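Local structure of fatty acid biosynthesis transcriptional regulator (Streptococcus pneumoniae, 6JBX) at residues I28-L33 against H114-H118; D40-E45 against N80-Y86; H47-V51 against V63-L67. The protein binds DNA as a MarR-family repressor of pneumococcal fatty acid synthesis, with acyl-ACP as its co-repressor. All coordinates share one frame; numbering follows the deposited sequence.

Contact 1 of 3, residues I28-L33 against H114-H118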
loop_
_atom_site.group_PDB
_atom_site.type_symbol
_atom_site.label_atom_id
_atom_site.label_comp_id
_atom_site.label_asym_id
_atom_site.label_seq_id
_atom_site.Cartn_x
_atom_site.Cartn_y
_atom_site.Cartn_z
ATOM N N ILE A 28 -7.145 -4.892 -2.291
ATOM C CA ILE A 28 -7.653 -5.302 -3.581
ATOM C C ILE A 28 -6.746 -6.385 -4.177
ATOM O O ILE A 28 -7.241 -7.354 -4.742
ATOM C CB ILE A 28 -7.823 -4.092 -4.511
ATOM C CG1 ILE A 28 -9.001 -3.249 -4.022
ATOM C CG2 ILE A 28 -8.002 -4.562 -5.955
ATOM C CD1 ILE A 28 -9.192 -1.947 -4.737
ATOM N N GLU A 29 -5.450 -6.275 -4.017
ATOM C CA GLU A 29 -4.562 -7.298 -4.531
ATOM C C GLU A 29 -4.758 -8.631 -3.786
ATOM O O GLU A 29 -4.730 -9.683 -4.380
ATOM C CB GLU A 29 -3.108 -6.877 -4.378
ATOM C CG GLU A 29 -2.723 -5.671 -5.212
ATOM C CD GLU A 29 -1.218 -5.424 -5.237
ATOM O OE1 GLU A 29 -0.601 -5.310 -4.149
ATOM O OE2 GLU A 29 -0.667 -5.397 -6.337
ATOM N N GLU A 30 -4.896 -8.564 -2.488
ATOM C CA GLU A 30 -5.134 -9.743 -1.693
ATOM C C GLU A 30 -6.465 -10.392 -2.112
ATOM O O GLU A 30 -6.508 -11.579 -2.249
ATOM C CB GLU A 30 -5.088 -9.402 -0.209
ATOM C CG GLU A 30 -5.542 -10.555 0.676
ATOM C CD GLU A 30 -4.554 -11.155 1.668
ATOM O OE1 GLU A 30 -4.945 -12.138 2.338
ATOM O OE2 GLU A 30 -3.398 -10.641 1.806
ATOM N N VAL A 31 -7.511 -9.620 -2.352
ATOM C CA VAL A 31 -8.810 -10.150 -2.746
ATOM C C VAL A 31 -8.684 -10.847 -4.106
ATOM O O VAL A 31 -9.279 -11.889 -4.324
ATOM C CB VAL A 31 -9.894 -9.054 -2.818
ATOM C CG1 VAL A 31 -11.118 -9.454 -3.657
ATOM C CG2 VAL A 31 -10.328 -8.642 -1.441
ATOM N N ASN A 32 -7.943 -10.265 -5.007
ATOM C CA ASN A 32 -7.739 -10.910 -6.301
ATOM C C ASN A 32 -7.002 -12.266 -6.152
ATOM O O ASN A 32 -7.306 -13.218 -6.882
ATOM C CB ASN A 32 -6.954 -9.995 -7.228
ATOM C CG ASN A 32 -6.595 -10.641 -8.543
ATOM O OD1 ASN A 32 -5.429 -10.973 -8.790
ATOM N ND2 ASN A 32 -7.590 -10.776 -9.392
ATOM N N LEU A 33 -6.010 -12.371 -5.265
ATOM C CA LEU A 33 -5.299 -13.654 -5.049
ATOM C C LEU A 33 -6.242 -14.682 -4.390
ATOM O O LEU A 33 -6.251 -15.828 -4.819
ATOM C CB LEU A 33 -4.074 -13.475 -4.153
ATOM C CG LEU A 33 -2.850 -12.750 -4.719
ATOM C CD1 LEU A 33 -1.911 -12.467 -3.565
ATOM C CD2 LEU A 33 -2.133 -13.565 -5.782
ATOM N N HIS A 114 0.196 -13.539 -10.503
ATOM C CA HIS A 114 0.395 -12.220 -9.844
ATOM C C HIS A 114 0.934 -11.219 -10.871
ATOM O O HIS A 114 0.775 -10.002 -10.646
ATOM C CB HIS A 114 1.323 -12.360 -8.629
ATOM C CG HIS A 114 1.336 -11.161 -7.743
ATOM N ND1 HIS A 114 0.178 -10.517 -7.353
ATOM C CD2 HIS A 114 2.356 -10.486 -7.169
ATOM C CE1 HIS A 114 0.483 -9.497 -6.578
ATOM N NE2 HIS A 114 1.814 -9.457 -6.449
ATOM N N LYS A 115 1.542 -11.704 -11.949
ATOM C CA LYS A 115 2.081 -10.824 -12.982
ATOM C C LYS A 115 0.958 -10.363 -13.901
ATOM O O LYS A 115 1.045 -9.274 -14.424
ATOM C CB LYS A 115 3.144 -11.508 -13.843
ATOM C CG LYS A 115 4.544 -11.497 -13.255
ATOM C CD LYS A 115 5.535 -12.151 -14.208
ATOM C CE LYS A 115 6.577 -13.004 -13.515
ATOM N NZ LYS A 115 7.382 -13.790 -14.484
ATOM N N ARG A 116 -0.030 -11.213 -14.147
ATOM C CA ARG A 116 -1.146 -10.796 -14.996
ATOM C C ARG A 116 -1.864 -9.606 -14.324
ATOM O O ARG A 116 -2.365 -8.736 -15.003
ATOM C CB ARG A 116 -2.153 -11.922 -15.257
ATOM C CG ARG A 116 -1.553 -13.213 -15.803
ATOM C CD ARG A 116 -2.611 -14.251 -16.196
ATOM N NE ARG A 116 -3.006 -14.162 -17.610
ATOM C CZ ARG A 116 -3.996 -13.392 -18.089
ATOM N NH1 ARG A 116 -4.665 -12.575 -17.288
ATOM N NH2 ARG A 116 -4.336 -13.462 -19.369
ATOM N N PHE A 117 -1.905 -9.574 -12.985
ATOM C CA PHE A 117 -2.536 -8.510 -12.251
ATOM C C PHE A 117 -1.759 -7.205 -12.458
ATOM O O PHE A 117 -2.346 -6.184 -12.799
ATOM C CB PHE A 117 -2.665 -8.855 -10.764
ATOM C CG PHE A 117 -3.400 -7.782 -9.998
ATOM C CD1 PHE A 117 -4.784 -7.740 -9.990
ATOM C CD2 PHE A 117 -2.702 -6.767 -9.373
ATOM C CE1 PHE A 117 -5.451 -6.735 -9.310
ATOM C CE2 PHE A 117 -3.368 -5.761 -8.698
ATOM C CZ PHE A 117 -4.740 -5.740 -8.676
ATOM N N HIS A 118 -0.462 -7.244 -12.234
ATOM C CA HIS A 118 0.402 -6.115 -12.451
ATOM C C HIS A 118 0.345 -5.632 -13.907
ATOM O O HIS A 118 0.420 -4.423 -14.202
ATOM C CB HIS A 118 1.842 -6.458 -12.055
ATOM C CG HIS A 118 2.019 -6.593 -10.581
ATOM N ND1 HIS A 118 1.458 -5.695 -9.683
ATOM C CD2 HIS A 118 2.690 -7.517 -9.848
ATOM C CE1 HIS A 118 1.749 -6.074 -8.458
ATOM N NE2 HIS A 118 2.518 -7.183 -8.536
HETATM O O HOH W 1 -3.136 -9.922 -7.009
#
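Glu29 and His114 are bridged by a water that three groups grip. The water donates to Glu29 O and to Asn32 OD1, and its oxygen lies 3.1 Å from each. The same oxygen sits in the plane of the His114 ring, 3.4 Å from His114 ND1, a weak bond. It also lies over one face of the Phe117 ring, offset toward the rim. Phe117 has the most surface buried between the two segments. Its CG is anti to the backbone N (chi1 -177°), which carries the ring to helix 11-34. There Glu29 CG approaches Phe117 CE2 at 3.5 Å, the side chains crossing at about a right angle. Across the ring, Asn32 OD1 comes within 3.5 Å of Phe117 CD1 as the amide slides past. The Glu29 carboxylate reaches on, so that OE2 lies 3.3 Å from His118 CE1. Glu29 OE2 is buried without a polar partner in the model; its ionisation is probably sensitive to nearby His114, whose charge is not known. A bound tridecane is about 4 Å from the Glu29 side chain. Leu33 CD2 packs against His114 ND1 at 4.1 Å. The long helices 11-34 and 105-125 meet here at 136° between the short segments, beside the dimer interface of the MarR fold. Ile43 and Met46 of helix 43-54 pack against Glu29, Leu33 and His114, while Phe147 and Leu151 of the second subunit cover Phe117.

Contact 2 of 3, residues D40-E45 against N80-Y86. With nucleotides of chain C.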
loop_
_atom_site.group_PDB
_atom_site.type_symbol
_atom_site.label_atom_id
_atom_site.label_comp_id
_atom_site.label_asym_id
_atom_site.label_seq_id
_atom_site.Cartn_x
_atom_site.Cartn_y
_atom_site.Cartn_z
ATOM N N ASP A 40 -4.511 -19.922 -0.698
ATOM C CA ASP A 40 -3.828 -19.962 0.601
ATOM C C ASP A 40 -2.562 -19.073 0.595
ATOM O O ASP A 40 -1.632 -19.362 1.345
ATOM C CB ASP A 40 -3.466 -21.412 0.952
ATOM C CG ASP A 40 -2.514 -22.043 -0.053
ATOM O OD1 ASP A 40 -2.481 -21.560 -1.210
ATOM O OD2 ASP A 40 -1.791 -22.987 0.335
ATOM N N ILE A 41 -2.549 -17.978 -0.191
ATOM C CA ILE A 41 -1.391 -17.098 -0.327
ATOM C C ILE A 41 -1.862 -15.649 -0.139
ATOM O O ILE A 41 -2.713 -15.160 -0.869
ATOM C CB ILE A 41 -0.695 -17.291 -1.684
ATOM C CG1 ILE A 41 0.039 -18.630 -1.772
ATOM C CG2 ILE A 41 0.264 -16.140 -1.985
ATOM C CD1 ILE A 41 1.154 -18.785 -0.747
ATOM N N SER A 42 -1.324 -15.010 0.869
ATOM C CA SER A 42 -1.593 -13.633 1.167
ATOM C C SER A 42 -0.750 -12.729 0.261
ATOM O O SER A 42 0.248 -13.165 -0.350
ATOM C CB SER A 42 -1.218 -13.344 2.598
ATOM O OG SER A 42 0.206 -13.202 2.638
ATOM N N ILE A 43 -1.088 -11.440 0.248
ATOM C CA ILE A 43 -0.321 -10.520 -0.585
ATOM C C ILE A 43 1.111 -10.432 -0.056
ATOM O O ILE A 43 2.037 -10.338 -0.858
ATOM C CB ILE A 43 -0.997 -9.135 -0.726
ATOM C CG1 ILE A 43 -0.248 -8.259 -1.734
ATOM C CG2 ILE A 43 -1.150 -8.406 0.627
ATOM C CD1 ILE A 43 -0.318 -8.730 -3.172
ATOM N N LYS A 44 1.333 -10.521 1.250
ATOM C CA LYS A 44 2.713 -10.476 1.773
ATOM C C LYS A 44 3.497 -11.734 1.395
ATOM O O LYS A 44 4.679 -11.629 1.025
ATOM C CB LYS A 44 2.740 -10.300 3.285
ATOM C CG LYS A 44 2.244 -8.943 3.745
ATOM C CD LYS A 44 3.003 -7.859 3.043
ATOM C CE LYS A 44 2.723 -6.472 3.563
ATOM N NZ LYS A 44 3.054 -5.485 2.504
ATOM N N GLU A 45 2.856 -12.897 1.399
ATOM C CA GLU A 45 3.550 -14.097 0.933
ATOM C C GLU A 45 3.814 -13.968 -0.563
ATOM O O GLU A 45 4.853 -14.423 -1.033
ATOM C CB GLU A 45 2.766 -15.401 1.175
ATOM C CG GLU A 45 2.632 -15.767 2.646
ATOM C CD GLU A 45 1.613 -16.871 2.926
ATOM O OE1 GLU A 45 1.998 -17.875 3.599
ATOM O OE2 GLU A 45 0.430 -16.739 2.470
ATOM N N ASN A 80 6.264 -21.270 6.164
ATOM C CA ASN A 80 4.861 -21.403 5.685
ATOM C C ASN A 80 4.832 -21.734 4.182
ATOM O O ASN A 80 4.010 -22.525 3.713
ATOM C CB ASN A 80 4.020 -20.160 5.999
ATOM C CG ASN A 80 3.850 -19.933 7.487
ATOM O OD1 ASN A 80 3.902 -20.881 8.277
ATOM N ND2 ASN A 80 3.699 -18.679 7.901
ATOM N N LEU A 81 5.684 -21.105 3.411
ATOM C CA LEU A 81 5.613 -21.257 1.948
ATOM C C LEU A 81 6.168 -22.648 1.577
ATOM O O LEU A 81 5.677 -23.283 0.689
ATOM C CB LEU A 81 6.421 -20.143 1.270
ATOM C CG LEU A 81 5.787 -18.746 1.209
ATOM C CD1 LEU A 81 6.792 -17.699 0.691
ATOM C CD2 LEU A 81 4.554 -18.759 0.313
ATOM N N GLU A 82 7.193 -23.115 2.279
ATOM C CA GLU A 82 7.725 -24.468 2.000
ATOM C C GLU A 82 6.658 -25.491 2.411
ATOM O O GLU A 82 6.345 -26.319 1.643
ATOM C CB GLU A 82 9.046 -24.737 2.732
ATOM C CG GLU A 82 9.743 -26.029 2.283
ATOM C CD GLU A 82 11.245 -26.124 2.557
ATOM O OE1 GLU A 82 11.701 -25.620 3.629
ATOM O OE2 GLU A 82 11.971 -26.693 1.686
ATOM N N ARG A 83 6.087 -25.358 3.604
ATOM C CA ARG A 83 5.006 -26.238 4.053
ATOM C C ARG A 83 3.878 -26.271 3.010
ATOM O O ARG A 83 3.316 -27.349 2.758
ATOM C CB ARG A 83 4.457 -25.764 5.407
ATOM C CG ARG A 83 3.176 -26.477 5.848
ATOM C CD ARG A 83 2.642 -26.053 7.215
ATOM N NE ARG A 83 2.413 -24.609 7.333
ATOM C CZ ARG A 83 1.322 -23.975 6.907
ATOM N NH1 ARG A 83 0.343 -24.661 6.342
ATOM N NH2 ARG A 83 1.211 -22.666 7.041
ATOM N N LYS A 84 3.508 -25.115 2.427
ATOM C CA LYS A 84 2.370 -25.081 1.537
ATOM C C LYS A 84 2.769 -25.489 0.124
ATOM O O LYS A 84 1.919 -25.560 -0.700
ATOM C CB LYS A 84 1.715 -23.700 1.566
ATOM C CG LYS A 84 0.955 -23.404 2.849
ATOM C CD LYS A 84 0.092 -22.170 2.820
ATOM C CE LYS A 84 0.856 -20.956 3.306
ATOM N NZ LYS A 84 -0.012 -19.765 3.431
ATOM N N GLY A 85 4.052 -25.744 -0.153
ATOM C CA GLY A 85 4.465 -26.331 -1.426
ATOM C C GLY A 85 4.819 -25.321 -2.517
ATOM O O GLY A 85 4.863 -25.704 -3.709
ATOM N N TYR A 86 5.155 -24.078 -2.154
ATOM C CA TYR A 86 5.456 -23.017 -3.175
ATOM C C TYR A 86 6.950 -22.790 -3.362
ATOM O O TYR A 86 7.363 -22.291 -4.396
ATOM C CB TYR A 86 4.770 -21.716 -2.787
ATOM C CG TYR A 86 3.270 -21.802 -2.890
ATOM C CD1 TYR A 86 2.620 -21.627 -4.103
ATOM C CD2 TYR A 86 2.485 -22.049 -1.777
ATOM C CE1 TYR A 86 1.239 -21.697 -4.208
ATOM C CE2 TYR A 86 1.097 -22.089 -1.863
ATOM C CZ TYR A 86 0.472 -21.969 -3.095
ATOM O OH TYR A 86 -0.901 -22.032 -3.213
ATOM P P DG C 13 1.353 -13.554 6.301
ATOM O OP1 DG C 13 0.882 -12.973 5.039
ATOM O OP2 DG C 13 2.386 -14.650 6.334
ATOM O "O5'" DG C 13 1.907 -12.352 7.171
ATOM C "C5'" DG C 13 1.208 -11.102 7.216
ATOM C "C4'" DG C 13 1.992 -10.182 8.114
ATOM O "O4'" DG C 13 1.880 -10.703 9.448
ATOM C "C3'" DG C 13 3.503 -10.095 7.821
ATOM O "O3'" DG C 13 3.823 -8.714 7.621
ATOM C "C2'" DG C 13 4.159 -10.732 9.034
ATOM C "C1'" DG C 13 3.097 -10.517 10.117
ATOM N N9 DG C 13 3.080 -11.417 11.259
ATOM C C8 DG C 13 3.108 -12.792 11.244
ATOM N N7 DG C 13 3.010 -13.319 12.434
ATOM C C5 DG C 13 2.850 -12.229 13.278
ATOM C C6 DG C 13 2.689 -12.173 14.676
ATOM O O6 DG C 13 2.660 -13.110 15.491
ATOM N N1 DG C 13 2.596 -10.861 15.127
ATOM C C2 DG C 13 2.622 -9.744 14.326
ATOM N N2 DG C 13 2.500 -8.565 14.945
ATOM N N3 DG C 13 2.755 -9.783 13.013
ATOM C C4 DG C 13 2.907 -11.046 12.566
HETATM O O HOH W 2 -0.813 -24.687 -1.056
#
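Lys84 reaches across to Asp40 and Glu45 in the winged helix-turn-helix domain of this MarR-type protein. It stands near the C-terminal end of helix 71-84, which by its place in the fold is the recognition helix. Its ammonium group has acceptors on both residues. NZ donates to Asp40 O at 2.7 Å, nearly along the C=O axis. It also forms a salt bridge with Glu45, 2.8 Å from NZ to OE1, through the syn lone pair of that oxygen. A weak bond runs from the same NZ to Glu45 OE2. The Lys84 chain bends at chi3 (-91°) to bring NZ between these acceptors.

Glu45 is held from its own side as well. Ser42 N donates to Glu45 OE2 at 2.9 Å, through the anti lone pair. In return Glu45 N donates to Ser42 OG at 2.9 Å. This is a capping box at the start of helix 43-54. Ser42 OG also donates to OP1 of DG13 of chain C, a short bond of 2.5 Å. One hydroxyl therefore caps the helix and holds the DNA backbone, and Lys84 fixes the carboxylate that completes the box.

Asp40 OD1 accepts from Tyr86 OH at 2.6 Å with its syn lone pair. Tyr86 belongs to the Schellman motif at the C-terminal end of helix 71-84, where Gly85 takes a positive phi. Tyr86 N bonds back to Leu81 O and Gly85 N to Glu82 O. Ile110 of helix 105-125 packs against both Ile41 and Tyr86. Beside these polar groups, Ile41 CD1 lies 3.6 Å from Leu81 CD2. The same methyl makes a CH-pi contact over one face of the Tyr86 ring, with CD1 3.9 Å from the ring centroid.

Contact 3 of 3, residues H47-V51 against V63-L67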
loop_
_atom_site.group_PDB
_atom_site.type_symbol
_atom_site.label_atom_id
_atom_site.label_comp_id
_atom_site.label_asym_id
_atom_site.label_seq_id
_atom_site.Cartn_x
_atom_site.Cartn_y
_atom_site.Cartn_z
ATOM N N HIS A 47 4.644 -11.396 -2.048
ATOM C CA HIS A 47 5.865 -10.598 -2.238
ATOM C C HIS A 47 7.114 -11.483 -2.103
ATOM O O HIS A 47 8.043 -11.319 -2.859
ATOM C CB HIS A 47 5.942 -9.410 -1.268
ATOM C CG HIS A 47 4.914 -8.369 -1.543
ATOM N ND1 HIS A 47 4.461 -7.529 -0.549
ATOM C CD2 HIS A 47 4.213 -8.080 -2.666
ATOM C CE1 HIS A 47 3.529 -6.744 -1.054
ATOM N NE2 HIS A 47 3.352 -7.071 -2.357
ATOM N N THR A 48 7.137 -12.374 -1.114
ATOM C CA THR A 48 8.249 -13.303 -0.944
ATOM C C THR A 48 8.359 -14.191 -2.181
ATOM O O THR A 48 9.440 -14.323 -2.746
ATOM C CB THR A 48 8.116 -14.114 0.342
ATOM O OG1 THR A 48 8.037 -13.182 1.412
ATOM C CG2 THR A 48 9.275 -15.058 0.566
ATOM N N ILE A 49 7.236 -14.698 -2.678
ATOM C CA ILE A 49 7.277 -15.546 -3.862
ATOM C C ILE A 49 7.902 -14.774 -5.034
ATOM O O ILE A 49 8.672 -15.337 -5.838
ATOM C CB ILE A 49 5.887 -16.106 -4.201
ATOM C CG1 ILE A 49 5.448 -17.137 -3.155
ATOM C CG2 ILE A 49 5.844 -16.679 -5.604
ATOM C CD1 ILE A 49 4.097 -17.735 -3.416
ATOM N N ASP A 50 7.549 -13.511 -5.140
ATOM C CA ASP A 50 7.946 -12.623 -6.244
ATOM C C ASP A 50 9.469 -12.425 -6.253
ATOM O O ASP A 50 10.108 -12.576 -7.280
ATOM C CB ASP A 50 7.233 -11.273 -6.082
ATOM C CG ASP A 50 7.363 -10.365 -7.279
ATOM O OD1 ASP A 50 7.170 -10.867 -8.413
ATOM O OD2 ASP A 50 7.689 -9.172 -7.061
ATOM N N VAL A 51 10.036 -12.128 -5.104
ATOM C CA VAL A 51 11.476 -11.980 -4.996
ATOM C C VAL A 51 12.159 -13.277 -5.470
ATOM O O VAL A 51 13.094 -13.235 -6.278
ATOM C CB VAL A 51 11.887 -11.625 -3.558
ATOM C CG1 VAL A 51 13.394 -11.694 -3.377
ATOM C CG2 VAL A 51 11.364 -10.259 -3.143
ATOM N N VAL A 63 16.488 -11.778 0.519
ATOM C CA VAL A 63 15.035 -11.534 0.546
ATOM C C VAL A 63 14.720 -10.497 1.636
ATOM O O VAL A 63 13.972 -9.587 1.412
ATOM C CB VAL A 63 14.244 -12.834 0.762
ATOM C CG1 VAL A 63 12.760 -12.558 1.005
ATOM C CG2 VAL A 63 14.430 -13.797 -0.396
ATOM N N SER A 64 15.307 -10.654 2.800
ATOM C CA SER A 64 15.210 -9.689 3.868
ATOM C C SER A 64 15.531 -8.254 3.403
ATOM O O SER A 64 14.737 -7.318 3.592
ATOM C CB SER A 64 16.124 -10.085 4.959
ATOM O OG SER A 64 15.988 -9.170 6.020
ATOM N N LYS A 65 16.687 -8.059 2.789
ATOM C CA LYS A 65 17.077 -6.728 2.340
ATOM C C LYS A 65 16.081 -6.225 1.292
ATOM O O LYS A 65 15.696 -5.061 1.298
ATOM C CB LYS A 65 18.495 -6.760 1.758
ATOM C CG LYS A 65 19.599 -7.024 2.774
ATOM C CD LYS A 65 20.982 -7.096 2.160
ATOM C CE LYS A 65 22.037 -7.566 3.142
ATOM N NZ LYS A 65 22.807 -8.707 2.589
ATOM N N GLU A 66 15.679 -7.103 0.387
ATOM C CA GLU A 66 14.797 -6.710 -0.689
ATOM C C GLU A 66 13.405 -6.335 -0.140
ATOM O O GLU A 66 12.716 -5.500 -0.733
ATOM C CB GLU A 66 14.746 -7.837 -1.718
ATOM C CG GLU A 66 13.788 -7.583 -2.868
ATOM C CD GLU A 66 14.120 -6.400 -3.761
ATOM O OE1 GLU A 66 15.278 -6.323 -4.224
ATOM O OE2 GLU A 66 13.211 -5.568 -4.008
ATOM N N LEU A 67 12.973 -6.941 0.969
ATOM C CA LEU A 67 11.596 -6.711 1.481
ATOM C C LEU A 67 11.628 -5.746 2.670
ATOM O O LEU A 67 10.585 -5.316 3.113
ATOM C CB LEU A 67 10.951 -8.035 1.917
ATOM C CG LEU A 67 10.559 -9.021 0.813
ATOM C CD1 LEU A 67 9.817 -10.202 1.401
ATOM C CD2 LEU A 67 9.732 -8.376 -0.283
#
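Val51 meets Val63 and Leu67 where helix 43-54 packs on helix 60-67. The two helices belong to the winged helix-turn-helix domain. Helix 60-67 is the first helix of the helix-turn-helix, and helix 71-84 is the recognition helix that follows. The short segments run at 118° to each other, with axes 10.4 Å apart at closest approach.

Val51 has the largest area buried here, and it divides its two methyls between partners. CG1 is anti to the backbone N (chi1 171°) and touches Val63 CG2 at 3.8 Å. CG2 points to the other end of the facing helix turn. It lies 3.8 Å from Leu67 CD2 and 3.6 Å from Glu66 CG. The Glu66 chain slides past Val51 in the opposite direction and bends at chi2, so its aliphatic part gives the contact and not its carboxylate.

Leu67 stands at the C-terminal end of helix 60-67 and spreads its two methyls over one turn of helix 43-54. CD2 reaches both Val51 CG2 and His47 CB, the latter at 4.1 Å. CD1 goes to Thr48. Val63, one turn before Leu67, continues the apolar strip, and Leu101 of strand 99-103 and Val58 pack against it too. Thr48 belongs to a second interface as well, touching Ser77, Leu78 and Leu81 of helix 71-84. The joint between the segments is thus made by methyl and methylene groups. Its one close polar atom is Thr48 OG1, which lies 3.5 Å from Leu67 CD1.

In the fold
Helix 43-54 ties the three contacts together. It supplies a segment of contact 3, and its start with the loop before it supplies one of contact 2. Its Ile43 packs on Glu29 and His114 of contact 1, and Ile43 N probably donates to Glu30 OE2. Contact 1 is the most buried and lies beside the second subunit; it mixes aromatic packing with a few polar groups, some joined by a water and one carboxylate oxygen without a partner. Contact 2 is partly buried and faces the DNA, with a salt bridge and a capping box. Contact 3 is also partly buried but almost wholly apolar. Leu81 packs on Thr48 and Ile49, so contacts 2 and 3 share one hydrophobic layer.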